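Local coordinates for protein transcriptional regulator, putative, Mar family (Thermotoga maritima, PDB 2ETH) that probably binds DNA as a winged-helix transcriptional regulator of the MarR family, in an assembly of two copies of the chain, at residues Leu47-Tyr52 and Asp80-Arg85; Leu51-Ala54 and Pro58-Met61; Pro34-Ile39 and Phe112-Ser117; Ser40-Thr45 and Arg85-Arg90. One frame throughout, in Å; residues are numbered along the deposited sequence.

In the fold
Followed from the N terminus, the chain enters contact 3, where Pro34-Ile39 lies against Phe112-Ser117 of helix 106-127 and closes the widest loop. Contact 4 is nested within it and joins Ser40-Thr45, which runs from the end of helix 37-41 into helix 44-56, to the turn and strand at Arg85-Arg90. Inside contact 4 lies contact 1, in which helix 44-56 meets helix 72-84; their centres are about 3 Å apart, and both include Arg85. Contact 2 starts from the same helix, sharing Leu51 and Tyr52 with contact 1, and closes a short loop. None crosses. Contacts 1, 2 and 4 tie helix 44-56 to its neighbours, while contact 3 fixes the approach to helix 37-41 on helix 106-127.

Contact 1: Leu47-Tyr52 and Asp80-Arg85; sequences LYAFLY and DSLEKR
Across the two segments, the polar atom nearest the Leu82 side chain is Phe50 N, and what approaches it is a methyl group: Leu82 CD1 stands 3.9 Å from Phe50 N. No side-chain polar group enters the meeting place, so the contact between Leu47-Tyr52 and Asp80-Arg85 is a worked example of helix packing through one branched apolar side chain. Leu82 points its fork at helix 44-56. One prong, CD1, lies against the backbone of Phe50 and also reaches Ala49 CB at 4.3 Å. The other, CD2, meets Phe50 CB at 4.0 Å, which leaves this methylene facing both methyls of the leucine. With CD1 anti to CA (chi2 174°), that methyl is the one carried farthest out, onto the Phe50 backbone. The small side chain of Ala49 probably helps the helices come close, Phe50 and Leu82 having their CA atoms 7.4 Å apart. The Phe50 ring packs on Leu87 and on Val88 of strand 88-92, a residue that Leu82 touches as well. A polar link lies at the border, where Ser81 OG is hydrogen-bonded to Glu46. The chemistry is that of a buried hydrocarbon joint: position depends on shape and on exclusion of water, and helix 72-84, probably the recognition helix as in other MarR proteins, is seated on helix 44-56 here mainly by apolar packing.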
# COMPACT_ATOMS: atom_id res chain seq x y z
N LEU A 47 -5.81 1.52 -7.80
CA LEU A 47 -4.95 2.61 -7.27
C LEU A 47 -3.53 2.52 -7.82
O LEU A 47 -2.92 3.50 -8.14
CB LEU A 47 -4.91 2.59 -5.73
CG LEU A 47 -4.01 3.67 -5.09
CD1 LEU A 47 -4.46 5.13 -5.55
CD2 LEU A 47 -4.03 3.51 -3.57
N TYR A 48 -3.02 1.32 -7.94
CA TYR A 48 -1.67 1.08 -8.42
C TYR A 48 -1.54 1.53 -9.88
O TYR A 48 -0.58 2.26 -10.26
CB TYR A 48 -1.38 -0.44 -8.24
CG TYR A 48 0.07 -0.84 -8.31
CD1 TYR A 48 1.08 -0.01 -7.81
CD2 TYR A 48 0.46 -2.04 -8.90
CE1 TYR A 48 2.43 -0.37 -7.88
CE2 TYR A 48 1.83 -2.40 -8.97
CZ TYR A 48 2.78 -1.53 -8.45
OH TYR A 48 4.10 -1.84 -8.52
N ALA A 49 -2.52 1.16 -10.71
CA ALA A 49 -2.52 1.59 -12.12
C ALA A 49 -2.74 3.11 -12.25
O ALA A 49 -2.13 3.75 -13.10
CB ALA A 49 -3.53 0.81 -12.94
N PHE A 50 -3.59 3.68 -11.41
CA PHE A 50 -3.87 5.13 -11.42
C PHE A 50 -2.59 5.89 -11.10
O PHE A 50 -2.20 6.74 -11.87
CB PHE A 50 -4.99 5.52 -10.43
CG PHE A 50 -5.22 7.03 -10.31
CD1 PHE A 50 -5.83 7.74 -11.36
CD2 PHE A 50 -4.78 7.73 -9.19
CE1 PHE A 50 -6.01 9.13 -11.25
CE2 PHE A 50 -4.97 9.11 -9.08
CZ PHE A 50 -5.59 9.80 -10.09
N LEU A 51 -1.90 5.55 -10.01
CA LEU A 51 -0.62 6.22 -9.65
C LEU A 51 0.49 6.04 -10.68
O LEU A 51 1.24 6.99 -10.98
CB LEU A 51 -0.13 5.75 -8.29
CG LEU A 51 -0.98 6.17 -7.08
CD1 LEU A 51 -0.54 5.40 -5.82
CD2 LEU A 51 -0.88 7.71 -6.89
N TYR A 52 0.58 4.86 -11.25
CA TYR A 52 1.56 4.62 -12.29
C TYR A 52 1.37 5.66 -13.38
O TYR A 52 2.32 6.36 -13.72
CB TYR A 52 1.43 3.20 -12.83
CG TYR A 52 2.40 2.85 -13.93
CD1 TYR A 52 3.75 3.13 -13.79
CD2 TYR A 52 1.97 2.23 -15.11
CE1 TYR A 52 4.67 2.80 -14.79
CE2 TYR A 52 2.87 1.89 -16.10
CZ TYR A 52 4.24 2.20 -15.92
OH TYR A 52 5.21 1.95 -16.88
N ASP A 80 -11.15 0.21 -17.36
CA ASP A 80 -12.61 0.47 -17.45
C ASP A 80 -13.15 0.94 -16.09
O ASP A 80 -13.99 1.83 -16.01
CB ASP A 80 -13.43 -0.76 -17.93
CG ASP A 80 -13.41 -0.96 -19.46
N SER A 81 -12.66 0.35 -15.01
CA SER A 81 -13.15 0.77 -13.70
C SER A 81 -12.71 2.17 -13.32
O SER A 81 -13.47 2.95 -12.82
CB SER A 81 -12.76 -0.22 -12.63
OG SER A 81 -12.53 0.54 -11.47
N LEU A 82 -11.46 2.49 -13.58
CA LEU A 82 -10.93 3.84 -13.37
C LEU A 82 -11.67 4.83 -14.23
O LEU A 82 -11.91 5.96 -13.86
CB LEU A 82 -9.43 3.88 -13.71
CG LEU A 82 -8.52 3.24 -12.66
CD1 LEU A 82 -7.08 3.21 -13.17
CD2 LEU A 82 -8.65 4.05 -11.29
N GLU A 83 -12.04 4.38 -15.40
CA GLU A 83 -12.81 5.23 -16.32
C GLU A 83 -14.21 5.53 -15.84
O GLU A 83 -14.67 6.64 -16.00
CB GLU A 83 -12.83 4.59 -17.68
CG GLU A 83 -13.30 5.47 -18.79
CD GLU A 83 -12.78 4.98 -20.15
OE1 GLU A 83 -12.01 3.96 -20.13
OE2 GLU A 83 -13.13 5.62 -21.20
N LYS A 84 -14.87 4.57 -15.19
CA LYS A 84 -16.20 4.86 -14.72
C LYS A 84 -16.24 5.62 -13.42
O LYS A 84 -17.26 6.24 -13.16
CB LYS A 84 -17.15 3.66 -14.76
CG LYS A 84 -16.84 2.42 -13.95
CD LYS A 84 -17.68 1.23 -14.52
N ARG A 85 -15.12 5.68 -12.67
CA ARG A 85 -14.99 6.65 -11.57
C ARG A 85 -14.59 8.04 -12.09
O ARG A 85 -14.51 8.99 -11.32
CB ARG A 85 -13.97 6.23 -10.51
CG ARG A 85 -13.92 4.79 -10.15
CD ARG A 85 -12.74 4.47 -9.22
NE ARG A 85 -13.25 4.16 -7.89
CZ ARG A 85 -13.64 2.96 -7.47
NH1 ARG A 85 -13.56 1.90 -8.25
NH2 ARG A 85 -14.10 2.81 -6.24

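Contact 2: Leu51-Ala54 and Pro58-Met61; sequences LYVA and PKKM
Helix 44-56 carries Leu51-Ala54, and after a short turn the chain comes back as Pro58-Met61, extended as far as Lys60, bringing the CA atoms of Val53 and Pro58 to 5.5 Å. Across this turn the main player is Lys59, whose aliphatic chain is used as a hydrocarbon. It runs at about a right angle to the side chain of Tyr52. Its CG and CD each lie 3.6 Å from Tyr52 CE2, and farther out its CE lies 3.6 Å from Tyr52 OH. A bend at chi2 (-74°) turns the lysine across the phenol, and its NZ ends in a weak hydrogen bond to Phe56 O. Val53 divides its methyls between two residues: CG2 meets Lys59 CG at 3.9 Å, while CG1 rests near Pro58 CA at 4.2 Å. The valine and lysine side chains run past each other in opposite directions. Tyr52 is also stacked with Phe67 and touches Met27 of the second subunit. Replacing it with an alanine would probably leave the Lys59 methylenes without their aromatic support and set that chain free to turn. Lys59 is further tied by backbone hydrogen bonds to Val102 of strand 100-104, and Lys60 is the N-cap of helix 61-67. A short extended piece that pairs with a wing strand just before the helix-turn-helix is characteristic of the winged-helix fold.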
# COMPACT_ATOMS: atom_id res chain seq x y z
N LEU A 51 -1.90 5.55 -10.01
CA LEU A 51 -0.62 6.22 -9.65
C LEU A 51 0.49 6.04 -10.68
O LEU A 51 1.24 6.99 -10.98
CB LEU A 51 -0.13 5.75 -8.29
CG LEU A 51 -0.98 6.17 -7.08
CD1 LEU A 51 -0.54 5.40 -5.82
CD2 LEU A 51 -0.88 7.71 -6.89
N TYR A 52 0.58 4.86 -11.25
CA TYR A 52 1.56 4.62 -12.29
C TYR A 52 1.37 5.66 -13.38
O TYR A 52 2.32 6.36 -13.72
CB TYR A 52 1.43 3.20 -12.83
CG TYR A 52 2.40 2.85 -13.93
CD1 TYR A 52 3.75 3.13 -13.79
CD2 TYR A 52 1.97 2.23 -15.11
CE1 TYR A 52 4.67 2.80 -14.79
CE2 TYR A 52 2.87 1.89 -16.10
CZ TYR A 52 4.24 2.20 -15.92
OH TYR A 52 5.21 1.95 -16.88
N VAL A 53 0.16 5.81 -13.90
CA VAL A 53 -0.10 6.87 -14.91
C VAL A 53 0.01 8.30 -14.36
O VAL A 53 0.52 9.18 -15.04
CB VAL A 53 -1.52 6.66 -15.66
CG1 VAL A 53 -1.86 7.87 -16.60
CG2 VAL A 53 -1.52 5.35 -16.43
N ALA A 54 -0.47 8.53 -13.13
CA ALA A 54 -0.41 9.86 -12.53
C ALA A 54 1.01 10.29 -12.28
O ALA A 54 1.31 11.47 -12.40
CB ALA A 54 -1.22 9.92 -11.24
N PRO A 58 1.12 9.26 -19.30
CA PRO A 58 0.26 8.42 -20.13
C PRO A 58 0.93 7.13 -20.54
O PRO A 58 2.11 7.17 -20.93
CB PRO A 58 0.03 9.27 -21.39
CG PRO A 58 0.25 10.62 -20.99
CD PRO A 58 1.24 10.62 -19.84
N LYS A 59 0.19 6.00 -20.48
CA LYS A 59 0.71 4.68 -20.83
C LYS A 59 -0.16 3.95 -21.84
O LYS A 59 -1.38 4.00 -21.80
CB LYS A 59 0.77 3.79 -19.60
CG LYS A 59 1.61 4.31 -18.49
CD LYS A 59 3.07 4.16 -18.85
CE LYS A 59 3.95 5.07 -18.02
NZ LYS A 59 4.81 5.76 -18.97
N LYS A 60 0.50 3.18 -22.70
CA LYS A 60 -0.16 2.18 -23.52
C LYS A 60 -0.67 1.04 -22.61
O LYS A 60 -0.20 0.82 -21.47
CB LYS A 60 0.79 1.65 -24.58
CG LYS A 60 1.30 2.69 -25.60
CD LYS A 60 1.74 2.01 -26.91
N MSE A 61 -1.66 0.35 -23.10
CA MSE A 61 -2.27 -0.72 -22.35
C MSE A 61 -1.22 -1.81 -22.12
O MSE A 61 -1.13 -2.33 -21.00
CB MSE A 61 -3.51 -1.24 -23.09
CG MSE A 61 -4.61 -0.19 -23.20
SE MSE A 61 -5.72 -0.00 -21.56
CE MSE A 61 -7.07 -1.27 -22.07

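Contact 3: Pro34-Ile39 and Phe112-Ser117; sequences PSNEEI and FGEILS
Polar groups meet first where the Asn36 amide faces the end of Glu114, with Asn36 OD1 3.6 Å from Glu114 OE1. Both are acceptors, so this approach is not a bond; the amide and carboxylate planes stand 88° apart, and the two side chains cross at about a right angle. What OD1 does accept is the N-H of Glu38, at 3.1 Å from Glu38 N to Asn36 OD1 with an angle of 155° at the hydrogen. That donor sits well above the carbonyl plane, 64° out of it. The bond caps the start of the short helix 37-41, with Asn36 as N-cap.

The second kind of interaction runs through water. One water molecule donates to Ser35 O and to Glu114 OE1, 3.1 Å from each, thereby linking the loop backbone to a carboxylate that makes no direct hydrogen bond to Asn36.

Van der Waals contact is slight: the amide nitrogen Asn36 ND2 lies 4.0 Å from Ile115 CG1. The isoleucine also packs on Phe19 of the second subunit, while Asn36 touches Ile111, one turn earlier on helix 106-127.

Chemically, this is a surface contact partly bridged by water. One acceptor is occupied by capping the helix and the other by water, and the nearness of the amide oxygen to OE1 would be mildly unfavourable for the carboxylate charge, an effect the bridging water probably softens.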
# COMPACT_ATOMS: atom_id res chain seq x y z
N PRO A 34 -3.35 12.89 5.66
CA PRO A 34 -4.77 13.25 5.48
C PRO A 34 -5.55 12.27 4.56
O PRO A 34 -5.00 11.77 3.55
CB PRO A 34 -4.70 14.64 4.83
CG PRO A 34 -3.36 15.17 5.20
CD PRO A 34 -2.44 14.02 5.41
N SER A 35 -6.81 12.02 4.90
CA SER A 35 -7.63 11.05 4.16
C SER A 35 -8.16 11.62 2.84
O SER A 35 -7.95 12.80 2.53
CB SER A 35 -8.77 10.54 5.05
OG SER A 35 -9.82 11.50 5.19
N ASN A 36 -8.84 10.76 2.08
CA ASN A 36 -9.38 11.08 0.74
C ASN A 36 -10.53 10.10 0.40
O ASN A 36 -10.36 8.89 0.48
CB ASN A 36 -8.22 11.07 -0.32
CG ASN A 36 -8.70 10.89 -1.80
OD1 ASN A 36 -9.78 11.37 -2.20
ND2 ASN A 36 -7.89 10.15 -2.61
N GLU A 37 -11.70 10.61 0.04
CA GLU A 37 -12.87 9.73 -0.16
C GLU A 37 -12.78 8.81 -1.40
O GLU A 37 -13.39 7.73 -1.40
CB GLU A 37 -14.17 10.54 -0.20
N GLU A 38 -12.04 9.22 -2.43
CA GLU A 38 -11.93 8.41 -3.67
C GLU A 38 -10.94 7.25 -3.44
O GLU A 38 -11.30 6.07 -3.64
CB GLU A 38 -11.55 9.26 -4.92
CG GLU A 38 -12.77 9.72 -5.82
CD GLU A 38 -13.63 10.84 -5.19
N ILE A 39 -9.74 7.59 -2.96
CA ILE A 39 -8.70 6.60 -2.72
C ILE A 39 -9.16 5.45 -1.82
O ILE A 39 -8.81 4.30 -2.06
CB ILE A 39 -7.38 7.25 -2.14
N PHE A 112 -5.08 13.39 -7.92
CA PHE A 112 -3.64 13.18 -7.74
C PHE A 112 -3.01 14.36 -7.01
O PHE A 112 -2.15 14.16 -6.18
CB PHE A 112 -2.90 12.97 -9.04
CG PHE A 112 -1.43 12.75 -8.84
CD1 PHE A 112 -0.97 11.70 -8.03
CD2 PHE A 112 -0.51 13.59 -9.44
CE1 PHE A 112 0.40 11.53 -7.79
CE2 PHE A 112 0.83 13.43 -9.25
CZ PHE A 112 1.30 12.40 -8.39
N GLY A 113 -3.47 15.57 -7.29
CA GLY A 113 -3.03 16.75 -6.57
C GLY A 113 -3.33 16.68 -5.08
O GLY A 113 -2.52 17.07 -4.26
N GLU A 114 -4.50 16.18 -4.73
CA GLU A 114 -4.80 15.97 -3.33
C GLU A 114 -3.87 14.93 -2.72
O GLU A 114 -3.46 15.05 -1.58
CB GLU A 114 -6.22 15.47 -3.15
CG GLU A 114 -7.28 16.51 -3.40
CD GLU A 114 -8.67 15.87 -3.46
OE1 GLU A 114 -8.78 14.73 -2.90
OE2 GLU A 114 -9.61 16.47 -4.06
N ILE A 115 -3.60 13.88 -3.47
CA ILE A 115 -2.80 12.78 -2.99
C ILE A 115 -1.35 13.23 -2.74
O ILE A 115 -0.75 12.89 -1.74
CB ILE A 115 -2.83 11.63 -4.01
CG1 ILE A 115 -4.13 10.83 -3.86
CG2 ILE A 115 -1.64 10.69 -3.81
CD1 ILE A 115 -4.22 9.67 -4.85
N LEU A 116 -0.83 13.99 -3.70
CA LEU A 116 0.51 14.55 -3.64
C LEU A 116 0.61 15.53 -2.48
O LEU A 116 1.58 15.52 -1.74
CB LEU A 116 0.85 15.22 -4.96
CG LEU A 116 2.25 15.80 -5.10
CD1 LEU A 116 3.33 14.83 -4.49
CD2 LEU A 116 2.52 16.16 -6.62
N SER A 117 -0.45 16.30 -2.27
CA SER A 117 -0.53 17.23 -1.17
C SER A 117 -0.54 16.50 0.19
O SER A 117 0.11 16.93 1.14
CB SER A 117 -1.78 18.07 -1.33
OG SER A 117 -1.79 19.16 -0.45
O HOH W 1 -7.59 14.56 0.01

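Contact 4: Ser40-Thr45 and Arg85-Arg90; sequences SDMKTT and RGLVVR
Over one face of the Arg85 guanidinium lies Met42 CA, 3.8 Å above the plane and displaced toward its rim, while Asp41 CG stands at the edge, in plane. The carboxylate of Asp41 is turned 58° against the guanidinium. Arg85 NH2 reaches Asp41 OD2 at 2.9 Å in a salt bridge whose hydrogen bond is weak, the angle at the hydrogen being 124°. The arginine gets there through a bend at chi3 (109°), and on the way its NE passes 3.8 Å from Met42 CG. Each charge has a second partner: Arg85 NH1 forms a salt bridge with Glu46, and Asp41 OD1 another with Lys43 of the second subunit. With an alanine at Arg85, Asp41 and Glu46 would probably each lose a cationic mate, and the Met42 backbone its flat cover. Deeper in, the selenomethionine Met42 and Leu87 meet tip to tip, Met42 SE lying 4.1 Å from Leu87 CD1. Gly86, with positive phi, completes a Schellman motif that ends helix 72-84 and leads into strand 88-92. The contact thus bridges the bend between helices 37-41 and 44-56 and that turn, with Leu87 also packed on Phe50, Leu82 and Ile111 of helices 44-56, 72-84 and 106-127.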
# COMPACT_ATOMS: atom_id res chain seq x y z
N SER A 40 -9.95 5.75 -0.80
CA SER A 40 -10.32 4.74 0.19
C SER A 40 -11.33 3.75 -0.39
O SER A 40 -11.42 2.64 0.07
CB SER A 40 -10.89 5.41 1.45
OG SER A 40 -12.19 5.92 1.19
N ASP A 41 -12.07 4.20 -1.39
CA ASP A 41 -13.04 3.38 -2.09
C ASP A 41 -12.50 2.59 -3.31
O ASP A 41 -13.18 1.71 -3.81
CB ASP A 41 -14.16 4.30 -2.56
CG ASP A 41 -15.31 3.55 -3.15
OD1 ASP A 41 -15.74 2.56 -2.54
OD2 ASP A 41 -15.78 3.94 -4.23
N MSE A 42 -11.28 2.90 -3.77
CA MSE A 42 -10.64 2.18 -4.88
C MSE A 42 -10.08 0.85 -4.45
O MSE A 42 -9.62 0.73 -3.31
CB MSE A 42 -9.47 2.98 -5.47
CG MSE A 42 -9.87 4.21 -6.22
SE MSE A 42 -8.34 5.01 -7.03
CE MSE A 42 -8.29 6.73 -6.12
N LYS A 43 -10.07 -0.12 -5.37
CA LYS A 43 -9.36 -1.38 -5.15
C LYS A 43 -7.87 -1.15 -5.28
O LYS A 43 -7.39 -0.18 -5.90
CB LYS A 43 -9.79 -2.47 -6.13
CG LYS A 43 -11.30 -2.82 -6.09
CD LYS A 43 -11.69 -3.72 -7.27
CE LYS A 43 -13.16 -3.63 -7.65
NZ LYS A 43 -14.01 -4.72 -7.07
N THR A 44 -7.14 -2.08 -4.68
CA THR A 44 -5.69 -1.98 -4.60
C THR A 44 -5.05 -1.84 -5.99
O THR A 44 -4.25 -0.94 -6.21
CB THR A 44 -5.11 -3.20 -3.80
OG1 THR A 44 -5.43 -4.43 -4.47
CG2 THR A 44 -5.69 -3.26 -2.37
N THR A 45 -5.42 -2.68 -6.96
CA THR A 45 -4.75 -2.65 -8.26
C THR A 45 -5.24 -1.47 -9.13
O THR A 45 -4.51 -0.97 -9.97
CB THR A 45 -4.79 -4.00 -9.01
OG1 THR A 45 -6.13 -4.33 -9.31
CG2 THR A 45 -4.19 -5.16 -8.14
N ARG A 85 -15.12 5.68 -12.67
CA ARG A 85 -14.99 6.65 -11.57
C ARG A 85 -14.59 8.04 -12.09
O ARG A 85 -14.51 8.99 -11.32
CB ARG A 85 -13.97 6.23 -10.51
CG ARG A 85 -13.92 4.79 -10.15
CD ARG A 85 -12.74 4.47 -9.22
NE ARG A 85 -13.25 4.16 -7.89
CZ ARG A 85 -13.64 2.96 -7.47
NH1 ARG A 85 -13.56 1.90 -8.25
NH2 ARG A 85 -14.10 2.81 -6.24
N GLY A 86 -14.33 8.15 -13.39
CA GLY A 86 -14.11 9.46 -14.01
C GLY A 86 -12.71 10.00 -13.83
O GLY A 86 -12.49 11.21 -13.97
N LEU A 87 -11.77 9.10 -13.56
CA LEU A 87 -10.38 9.47 -13.24
C LEU A 87 -9.42 9.42 -14.44
O LEU A 87 -8.45 10.15 -14.47
CB LEU A 87 -9.81 8.56 -12.12
CG LEU A 87 -10.55 8.58 -10.76
CD1 LEU A 87 -9.94 7.53 -9.86
CD2 LEU A 87 -10.49 9.97 -10.10
N VAL A 88 -9.68 8.55 -15.41
CA VAL A 88 -8.83 8.40 -16.61
C VAL A 88 -9.70 8.15 -17.85
O VAL A 88 -10.91 7.86 -17.75
CB VAL A 88 -7.85 7.22 -16.50
CG1 VAL A 88 -7.11 7.29 -15.19
CG2 VAL A 88 -8.62 5.86 -16.68
N VAL A 89 -9.06 8.23 -19.01
CA VAL A 89 -9.72 8.09 -20.28
C VAL A 89 -8.66 7.59 -21.25
O VAL A 89 -7.52 7.80 -21.01
CB VAL A 89 -10.37 9.46 -20.69
CG1 VAL A 89 -9.32 10.49 -21.10
CG2 VAL A 89 -11.37 9.25 -21.74
N ARG A 90 -9.04 6.84 -22.27
CA ARG A 90 -8.11 6.37 -23.30
C ARG A 90 -8.21 7.36 -24.45
O ARG A 90 -9.29 7.64 -24.92
CB ARG A 90 -8.52 5.00 -23.86
CG ARG A 90 -8.64 3.88 -22.84
CD ARG A 90 -9.93 3.01 -23.10
NE ARG A 90 -9.84 1.66 -22.53
CZ ARG A 90 -10.76 1.08 -21.74
NH1 ARG A 90 -11.90 1.68 -21.44
NH2 ARG A 90 -10.54 -0.15 -21.27